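Local coordinates for conserved hypothetical protein NMB0706 (PDB 1RV9), which is of unknown function but belongs to the YfiH (DUF152) family, once called multi-copper polyphenol oxidoreductase laccases, whose studied members act on purine nucleosides, at residues A101-T106 against A130-H135; P120-D125 against M161-P166; F173-D178 against F202-Y207. All coordinates share one frame; numbering follows the deposited sequence.

Interaction 1: residues A101-T106 against A130-H135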
loop_
_atom_site.group_PDB
_atom_site.type_symbol
_atom_site.label_atom_id
_atom_site.label_comp_id
_atom_site.label_asym_id
_atom_site.label_seq_id
_atom_site.Cartn_x
_atom_site.Cartn_y
_atom_site.Cartn_z
ATOM N N ALA A 101 7.924 -0.450 -4.397
ATOM C CA ALA A 101 8.140 0.246 -3.128
ATOM C C ALA A 101 9.138 1.366 -3.354
ATOM O O ALA A 101 9.955 1.299 -4.272
ATOM C CB ALA A 101 8.674 -0.717 -2.061
ATOM N N SER A 102 9.052 2.409 -2.541
ATOM C CA SER A 102 9.998 3.510 -2.653
ATOM C C SER A 102 10.295 4.067 -1.269
ATOM O O SER A 102 9.493 3.930 -0.336
ATOM C CB SER A 102 9.465 4.617 -3.578
ATOM O OG SER A 102 8.438 5.383 -2.970
ATOM N N VAL A 103 11.471 4.667 -1.139
ATOM C CA VAL A 103 11.907 5.253 0.120
ATOM C C VAL A 103 12.374 6.683 -0.124
ATOM O O VAL A 103 12.710 7.050 -1.254
ATOM C CB VAL A 103 13.084 4.449 0.731
ATOM C CG1 VAL A 103 12.663 3.011 0.980
ATOM C CG2 VAL A 103 14.281 4.483 -0.207
ATOM N N ASP A 104 12.380 7.489 0.931
ATOM C CA ASP A 104 12.843 8.866 0.825
ATOM C C ASP A 104 13.261 9.450 2.160
ATOM O O ASP A 104 12.683 9.128 3.195
ATOM C CB ASP A 104 11.773 9.779 0.227
ATOM C CG ASP A 104 12.245 11.214 0.134
ATOM O OD1 ASP A 104 11.736 12.077 0.885
ATOM O OD2 ASP A 104 13.157 11.470 -0.685
ATOM N N ASP A 105 14.263 10.325 2.120
ATOM C CA ASP A 105 14.759 11.000 3.315
ATOM C C ASP A 105 15.094 12.452 2.972
ATOM O O ASP A 105 15.833 13.119 3.696
ATOM C CB ASP A 105 16.006 10.281 3.849
ATOM C CG ASP A 105 17.214 10.444 2.942
ATOM O OD1 ASP A 105 17.042 10.791 1.754
ATOM O OD2 ASP A 105 18.346 10.214 3.424
ATOM N N THR A 106 14.530 12.939 1.869
ATOM C CA THR A 106 14.790 14.301 1.400
ATOM C C THR A 106 13.643 15.286 1.593
ATOM O O THR A 106 13.871 16.492 1.736
ATOM C CB THR A 106 15.132 14.312 -0.099
ATOM O OG1 THR A 106 13.956 14.002 -0.862
ATOM C CG2 THR A 106 16.218 13.294 -0.405
ATOM N N ALA A 130 13.065 9.520 7.720
ATOM C CA ALA A 130 12.894 8.669 6.548
ATOM C C ALA A 130 11.482 8.109 6.463
ATOM O O ALA A 130 10.855 7.828 7.483
ATOM C CB ALA A 130 13.904 7.524 6.584
ATOM N N VAL A 131 10.988 7.967 5.237
ATOM C CA VAL A 131 9.658 7.417 4.992
ATOM C C VAL A 131 9.722 6.445 3.820
ATOM O O VAL A 131 10.724 6.389 3.101
ATOM C CB VAL A 131 8.621 8.522 4.651
ATOM C CG1 VAL A 131 8.472 9.473 5.822
ATOM C CG2 VAL A 131 9.047 9.273 3.396
ATOM N N ALA A 132 8.661 5.668 3.644
ATOM C CA ALA A 132 8.593 4.707 2.550
ATOM C C ALA A 132 7.173 4.203 2.362
ATOM O O ALA A 132 6.357 4.252 3.279
ATOM C CB ALA A 132 9.526 3.524 2.821
ATOM N N ALA A 133 6.891 3.721 1.157
ATOM C CA ALA A 133 5.590 3.162 0.823
ATOM C C ALA A 133 5.857 1.874 0.056
ATOM O O ALA A 133 6.691 1.855 -0.850
ATOM C CB ALA A 133 4.799 4.136 -0.047
ATOM N N ALA A 134 5.165 0.801 0.426
ATOM C CA ALA A 134 5.341 -0.482 -0.236
ATOM C C ALA A 134 4.011 -1.079 -0.685
ATOM O O ALA A 134 3.005 -1.002 0.025
ATOM C CB ALA A 134 6.058 -1.461 0.696
ATOM N N HIS A 135 4.027 -1.662 -1.880
ATOM C CA HIS A 135 2.863 -2.311 -2.474
ATOM C C HIS A 135 2.974 -3.787 -2.117
ATOM O O HIS A 135 3.830 -4.503 -2.647
ATOM C CB HIS A 135 2.896 -2.129 -3.993
ATOM C CG HIS A 135 1.860 -2.923 -4.726
ATOM N ND1 HIS A 135 2.156 -3.668 -5.846
ATOM C CD2 HIS A 135 0.528 -3.062 -4.522
ATOM C CE1 HIS A 135 1.053 -4.234 -6.302
ATOM N NE2 HIS A 135 0.050 -3.882 -5.517
#
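Ala-101 faces Ala-134 as a non-hydrogen-bonded antiparallel pair, their CB methyls 3.9 Å apart, while the CA of Ala-101 also sends a CA-H...O contact to Ala-133 O. One residue on, Ser-102 and Ala-133 exchange two backbone bonds, N to O in each direction, both 3.0 Å. Ser-102 O takes a second, softer contact from Ala-132 CA at 3.1 Å. Val-103 lies across from Ala-132: its CG1, anti to the carbonyl carbon (chi1 -59°), reaches the alanine methyl at 3.7 Å. Ala-101, Ala-132 and Ala-134 offer methyls on this face, where Thr-149 of helix 145-153 touches all three and Met-153 touches Ala-132. Ser-102, Asp-104 and Ala-133 turn the opposite way, onto strand 110-115 of the second sheet, so the pair lies between helix and sheet in the alpha-beta-beta-alpha sandwich of the protein. Asp-104 closes the second hydrogen-bonded pair, its O receiving Val-131 N at 2.9 Å, the N-H...O angle 167°. Beyond it the Asp-104 carboxylate holds a turn: OD2 receives the Thr-106 hydroxyl at 2.7 Å through its syn lone pair, and OD1 takes Gly-107 N. Asp-105 grazes Ala-130, CB to CB 4.4 Å. Past the pairing, His-135 ND1 bonds Asp-100 OD1, and its ring meets His-82 edge-to-face and touches Cys-118, a His-Cys-His cluster that probably corresponds to the active site of YfiH relatives.

Interaction 2: residues P120-D125 against M161-P166; sequences PVLFCD and MAYLGP
Leu-122 O is gripped from strand 161-164 by two groups: Tyr-163 N at 2.8 Å, with an N-H...O angle of 160°, and the CA-H of Ala-162, whose CA lies 3.2 Å from Leu-122 O. Tyr-163 O answers in the same way, accepting Leu-122 N on a lone pair in the carbonyl plane and also meeting Val-121 CA. The pairing continues to both ends. Cys-124 and Met-161 exchange two bonds, of which Cys-124 N to Met-161 O is the longer at 3.2 Å, and Gly-165 N closes on Pro-120 O at 2.8 Å just past the strand. Here the bare CA of Gly-165 leaves the Pro-120 ring room to lie close, its CD 3.4 Å from Pro-166 O. On one face Met-161 rises alongside Cys-124: its CG, set between the backbone N and the carbonyl carbon (chi1 63°), comes to 3.4 Å from Cys-124 SG, and its SD follows at 3.6 Å. Leu-122 and Tyr-163 share that face, meeting at their CB atoms. On the other, CE1 of Phe-123 touches the Ala-162 methyl, and Val-121 CG2 approaches Leu-164 CD2. These two strands of the mixed six-stranded sheet therefore present Val-121 and Phe-123 to helix 145-153 and Leu-164 to helix 206-217, whereas Leu-122 and Cys-124 pack against strand 28-33 of the partner sheet.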
loop_
_atom_site.group_PDB
_atom_site.type_symbol
_atom_site.label_atom_id
_atom_site.label_comp_id
_atom_site.label_asym_id
_atom_site.label_seq_id
_atom_site.Cartn_x
_atom_site.Cartn_y
_atom_site.Cartn_z
ATOM N N PRO A 120 -1.393 -1.796 1.159
ATOM C CA PRO A 120 -0.444 -0.685 1.061
ATOM C C PRO A 120 0.204 -0.583 2.440
ATOM O O PRO A 120 -0.491 -0.655 3.453
ATOM C CB PRO A 120 -1.328 0.540 0.785
ATOM C CG PRO A 120 -2.769 0.027 0.795
ATOM C CD PRO A 120 -2.741 -1.305 1.487
ATOM N N VAL A 121 1.523 -0.444 2.493
ATOM C CA VAL A 121 2.190 -0.306 3.786
ATOM C C VAL A 121 3.074 0.935 3.774
ATOM O O VAL A 121 3.916 1.098 2.889
ATOM C CB VAL A 121 3.065 -1.534 4.124
ATOM C CG1 VAL A 121 3.674 -1.370 5.525
ATOM C CG2 VAL A 121 2.229 -2.799 4.058
ATOM N N LEU A 122 2.866 1.821 4.744
ATOM C CA LEU A 122 3.667 3.036 4.846
ATOM C C LEU A 122 4.627 2.871 6.014
ATOM O O LEU A 122 4.294 2.208 6.993
ATOM C CB LEU A 122 2.774 4.251 5.092
ATOM C CG LEU A 122 1.665 4.498 4.065
ATOM C CD1 LEU A 122 0.914 5.768 4.456
ATOM C CD2 LEU A 122 2.261 4.634 2.668
ATOM N N PHE A 123 5.808 3.476 5.905
ATOM C CA PHE A 123 6.830 3.384 6.952
ATOM C C PHE A 123 7.433 4.744 7.279
ATOM O O PHE A 123 7.513 5.621 6.425
ATOM C CB PHE A 123 8.009 2.517 6.494
ATOM C CG PHE A 123 7.669 1.085 6.204
ATOM C CD1 PHE A 123 7.882 0.098 7.163
ATOM C CD2 PHE A 123 7.217 0.707 4.943
ATOM C CE1 PHE A 123 7.658 -1.248 6.864
ATOM C CE2 PHE A 123 6.990 -0.633 4.637
ATOM C CZ PHE A 123 7.213 -1.613 5.600
ATOM N N CYS A 124 7.882 4.899 8.520
ATOM C CA CYS A 124 8.575 6.116 8.933
ATOM C C CYS A 124 9.287 5.775 10.233
ATOM O O CYS A 124 9.018 4.732 10.825
ATOM C CB CYS A 124 7.605 7.286 9.147
ATOM S SG CYS A 124 6.722 7.332 10.732
ATOM N N ASP A 125 10.216 6.625 10.651
ATOM C CA ASP A 125 10.905 6.399 11.916
ATOM C C ASP A 125 10.377 7.424 12.918
ATOM O O ASP A 125 9.804 8.446 12.528
ATOM C CB ASP A 125 12.432 6.490 11.740
ATOM C CG ASP A 125 12.903 7.847 11.265
ATOM O OD1 ASP A 125 12.163 8.516 10.517
ATOM O OD2 ASP A 125 14.037 8.236 11.628
ATOM N N MET A 161 8.007 2.490 12.347
ATOM C CA MET A 161 6.607 2.219 12.587
ATOM C C MET A 161 6.020 2.002 11.200
ATOM O O MET A 161 6.460 2.620 10.229
ATOM C CB MET A 161 5.916 3.371 13.329
ATOM C CG MET A 161 5.861 4.695 12.614
ATOM S SD MET A 161 5.070 5.945 13.666
ATOM C CE MET A 161 6.420 6.459 14.613
ATOM N N ALA A 162 5.061 1.092 11.108
ATOM C CA ALA A 162 4.434 0.779 9.833
ATOM C C ALA A 162 2.935 0.975 9.918
ATOM O O ALA A 162 2.322 0.725 10.957
ATOM C CB ALA A 162 4.747 -0.659 9.437
ATOM N N TYR A 163 2.344 1.436 8.822
ATOM C CA TYR A 163 0.909 1.644 8.779
ATOM C C TYR A 163 0.305 0.739 7.721
ATOM O O TYR A 163 0.738 0.742 6.567
ATOM C CB TYR A 163 0.582 3.101 8.445
ATOM C CG TYR A 163 -0.897 3.404 8.481
ATOM C CD1 TYR A 163 -1.580 3.498 9.692
ATOM C CD2 TYR A 163 -1.618 3.580 7.300
ATOM C CE1 TYR A 163 -2.950 3.760 9.727
ATOM C CE2 TYR A 163 -2.982 3.842 7.324
ATOM C CZ TYR A 163 -3.641 3.932 8.537
ATOM O OH TYR A 163 -4.992 4.200 8.556
ATOM N N LEU A 164 -0.686 -0.046 8.123
ATOM C CA LEU A 164 -1.362 -0.944 7.200
ATOM C C LEU A 164 -2.542 -0.173 6.616
ATOM O O LEU A 164 -3.510 0.133 7.316
ATOM C CB LEU A 164 -1.852 -2.193 7.936
ATOM C CG LEU A 164 -0.772 -2.947 8.717
ATOM C CD1 LEU A 164 -1.398 -4.168 9.387
ATOM C CD2 LEU A 164 0.361 -3.363 7.788
ATOM N N GLY A 165 -2.442 0.143 5.329
ATOM C CA GLY A 165 -3.490 0.887 4.657
ATOM C C GLY A 165 -4.706 0.045 4.330
ATOM O O GLY A 165 -4.751 -1.139 4.657
ATOM N N PRO A 166 -5.711 0.632 3.667
ATOM C CA PRO A 166 -6.934 -0.090 3.308
ATOM C C PRO A 166 -6.679 -1.232 2.330
ATOM O O PRO A 166 -6.131 -1.019 1.252
ATOM C CB PRO A 166 -7.816 1.008 2.717
ATOM C CG PRO A 166 -6.823 1.930 2.085
ATOM C CD PRO A 166 -5.723 2.004 3.125
#

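Interaction 3: residues F173-D178 against F202-Y207; sequences FEVGQD and FLADLY
Phe-173 O receives Ala-204 N in an almost straight bond of 2.9 Å, 169° at the hydrogen, and also meets the CA of Leu-203. Phe-202 and Val-175 satisfy each other in both directions: Val-175 N gives to Phe-202 O at 2.8 Å, and Phe-202 N to Val-175 O. Glu-174 CA makes a further CA-H...O contact with Phe-202 O, while its carboxylate turns to a salt bridge with Lys-201. This is the edge of a small three-stranded antiparallel sheet, and a helix follows each strand closely: Gly-176 holds the N-cap position before helix 177-184, Asp-205 that before helix 206-217, where its OD1 caps Ala-208 N. Gln-177, first in its helix, reaches back to the neighbouring strand. Its OE1 sits in plane at the edge of the Phe-202 ring, 3.5 Å from CZ, the amide and ring planes 84° apart, and its NE2 bonds Asp-181; Phe-180 stacks on the same ring. At the other end the Phe-173 ring, with CG anti to the backbone N (chi1 -169°), brings CD2 to 3.6 Å from Ala-204 CB and CE2 to 3.9 Å from Leu-206 CG, while Val-175 CG1 sits over one face, toward the rim.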
loop_
_atom_site.group_PDB
_atom_site.type_symbol
_atom_site.label_atom_id
_atom_site.label_comp_id
_atom_site.label_asym_id
_atom_site.label_seq_id
_atom_site.Cartn_x
_atom_site.Cartn_y
_atom_site.Cartn_z
ATOM N N PHE A 173 -11.085 -12.173 1.299
ATOM C CA PHE A 173 -9.940 -12.637 0.522
ATOM C C PHE A 173 -9.780 -14.154 0.545
ATOM O O PHE A 173 -9.109 -14.712 1.410
ATOM C CB PHE A 173 -8.667 -11.949 1.032
ATOM C CG PHE A 173 -7.463 -12.135 0.143
ATOM C CD1 PHE A 173 -7.604 -12.277 -1.234
ATOM C CD2 PHE A 173 -6.181 -12.134 0.686
ATOM C CE1 PHE A 173 -6.482 -12.413 -2.057
ATOM C CE2 PHE A 173 -5.054 -12.267 -0.128
ATOM C CZ PHE A 173 -5.206 -12.408 -1.501
ATOM N N GLU A 174 -10.405 -14.814 -0.421
ATOM C CA GLU A 174 -10.352 -16.265 -0.526
ATOM C C GLU A 174 -9.236 -16.690 -1.475
ATOM O O GLU A 174 -9.177 -16.232 -2.617
ATOM C CB GLU A 174 -11.699 -16.784 -1.025
ATOM C CG GLU A 174 -11.817 -18.287 -1.087
ATOM C CD GLU A 174 -13.174 -18.722 -1.595
ATOM O OE1 GLU A 174 -14.185 -18.417 -0.927
ATOM O OE2 GLU A 174 -13.230 -19.359 -2.667
ATOM N N VAL A 175 -8.356 -17.570 -1.002
ATOM C CA VAL A 175 -7.234 -18.040 -1.809
ATOM C C VAL A 175 -7.070 -19.557 -1.792
ATOM O O VAL A 175 -7.757 -20.263 -1.047
ATOM C CB VAL A 175 -5.905 -17.419 -1.336
ATOM C CG1 VAL A 175 -5.985 -15.899 -1.407
ATOM C CG2 VAL A 175 -5.602 -17.869 0.080
ATOM N N GLY A 176 -6.139 -20.039 -2.610
ATOM C CA GLY A 176 -5.874 -21.464 -2.700
ATOM C C GLY A 176 -4.608 -21.914 -1.992
ATOM O O GLY A 176 -3.957 -21.139 -1.294
ATOM N N GLN A 177 -4.256 -23.179 -2.196
ATOM C CA GLN A 177 -3.083 -23.785 -1.579
ATOM C C GLN A 177 -1.762 -23.154 -2.018
ATOM O O GLN A 177 -0.782 -23.163 -1.271
ATOM C CB GLN A 177 -3.061 -25.283 -1.895
ATOM C CG GLN A 177 -2.106 -26.095 -1.041
ATOM C CD GLN A 177 -2.519 -26.121 0.418
ATOM O OE1 GLN A 177 -3.653 -26.477 0.749
ATOM N NE2 GLN A 177 -1.601 -25.748 1.299
ATOM N N ASP A 178 -1.732 -22.611 -3.229
ATOM C CA ASP A 178 -0.511 -21.993 -3.734
ATOM C C ASP A 178 -0.151 -20.761 -2.907
ATOM O O ASP A 178 1.006 -20.582 -2.524
ATOM C CB ASP A 178 -0.672 -21.634 -5.217
ATOM C CG ASP A 178 -1.740 -20.582 -5.458
ATOM O OD1 ASP A 178 -2.825 -20.669 -4.842
ATOM O OD2 ASP A 178 -1.499 -19.673 -6.283
ATOM N N PHE A 202 -8.963 -21.045 1.488
ATOM C CA PHE A 202 -8.652 -20.376 2.746
ATOM C C PHE A 202 -9.032 -18.911 2.692
ATOM O O PHE A 202 -9.125 -18.321 1.620
ATOM C CB PHE A 202 -7.145 -20.405 3.029
ATOM C CG PHE A 202 -6.534 -21.766 2.980
ATOM C CD1 PHE A 202 -6.346 -22.498 4.146
ATOM C CD2 PHE A 202 -6.128 -22.313 1.767
ATOM C CE1 PHE A 202 -5.758 -23.760 4.103
ATOM C CE2 PHE A 202 -5.542 -23.569 1.715
ATOM C CZ PHE A 202 -5.357 -24.293 2.884
ATOM N N LEU A 203 -9.241 -18.334 3.867
ATOM C CA LEU A 203 -9.503 -16.909 3.984
ATOM C C LEU A 203 -8.142 -16.408 4.443
ATOM O O LEU A 203 -7.644 -16.823 5.492
ATOM C CB LEU A 203 -10.554 -16.618 5.053
ATOM C CG LEU A 203 -11.983 -17.010 4.688
ATOM C CD1 LEU A 203 -12.917 -16.640 5.828
ATOM C CD2 LEU A 203 -12.391 -16.300 3.402
ATOM N N ALA A 204 -7.526 -15.542 3.647
ATOM C CA ALA A 204 -6.209 -15.016 3.979
ATOM C C ALA A 204 -6.307 -13.633 4.602
ATOM O O ALA A 204 -7.003 -12.760 4.091
ATOM C CB ALA A 204 -5.342 -14.968 2.727
ATOM N N ASP A 205 -5.602 -13.447 5.712
ATOM C CA ASP A 205 -5.596 -12.177 6.426
ATOM C C ASP A 205 -4.301 -11.423 6.118
ATOM O O ASP A 205 -3.273 -11.652 6.759
ATOM C CB ASP A 205 -5.700 -12.437 7.933
ATOM C CG ASP A 205 -5.907 -11.173 8.736
ATOM O OD1 ASP A 205 -5.614 -10.071 8.219
ATOM O OD2 ASP A 205 -6.353 -11.283 9.899
ATOM N N LEU A 206 -4.349 -10.530 5.133
ATOM C CA LEU A 206 -3.170 -9.759 4.754
ATOM C C LEU A 206 -2.619 -8.912 5.892
ATOM O O LEU A 206 -1.408 -8.726 6.001
ATOM C CB LEU A 206 -3.484 -8.858 3.557
ATOM C CG LEU A 206 -3.643 -9.540 2.199
ATOM C CD1 LEU A 206 -4.228 -8.540 1.203
ATOM C CD2 LEU A 206 -2.291 -10.064 1.718
ATOM N N TYR A 207 -3.502 -8.383 6.733
ATOM C CA TYR A 207 -3.048 -7.561 7.846
ATOM C C TYR A 207 -2.239 -8.409 8.818
ATOM O O TYR A 207 -1.159 -8.010 9.256
ATOM C CB TYR A 207 -4.235 -6.934 8.582
ATOM C CG TYR A 207 -5.063 -5.988 7.742
ATOM C CD1 TYR A 207 -4.461 -4.979 6.986
ATOM C CD2 TYR A 207 -6.454 -6.084 7.723
ATOM C CE1 TYR A 207 -5.230 -4.091 6.235
ATOM C CE2 TYR A 207 -7.229 -5.201 6.976
ATOM C CZ TYR A 207 -6.611 -4.208 6.237
ATOM O OH TYR A 207 -7.381 -3.334 5.504
#

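Overall arrangement
Interactions 1 and 2 lie in one mixed six-stranded sheet, centres 10 Å apart, and interlock along the chain: strand 119-125 is followed directly by strand 131-136, its neighbour in the sheet, and Ala-134 N to Val-121 O, 2.8 Å, is among the probable bonds that join them. Together they carry four strands adjacent in the sheet, in the order 101-104, 131-136, 119-125, 160-164. Interaction 3 comes later in sequence, in a separate small sheet, its centre about 21 Å from that of interaction 2 and about 27 Å from that of interaction 1. Interactions 1 and 2 thus build one layer of the alpha-beta-beta-alpha core, and interaction 3 a peripheral part joined to it through helix 206-217, whose Tyr-207 packs on Gly-165 O.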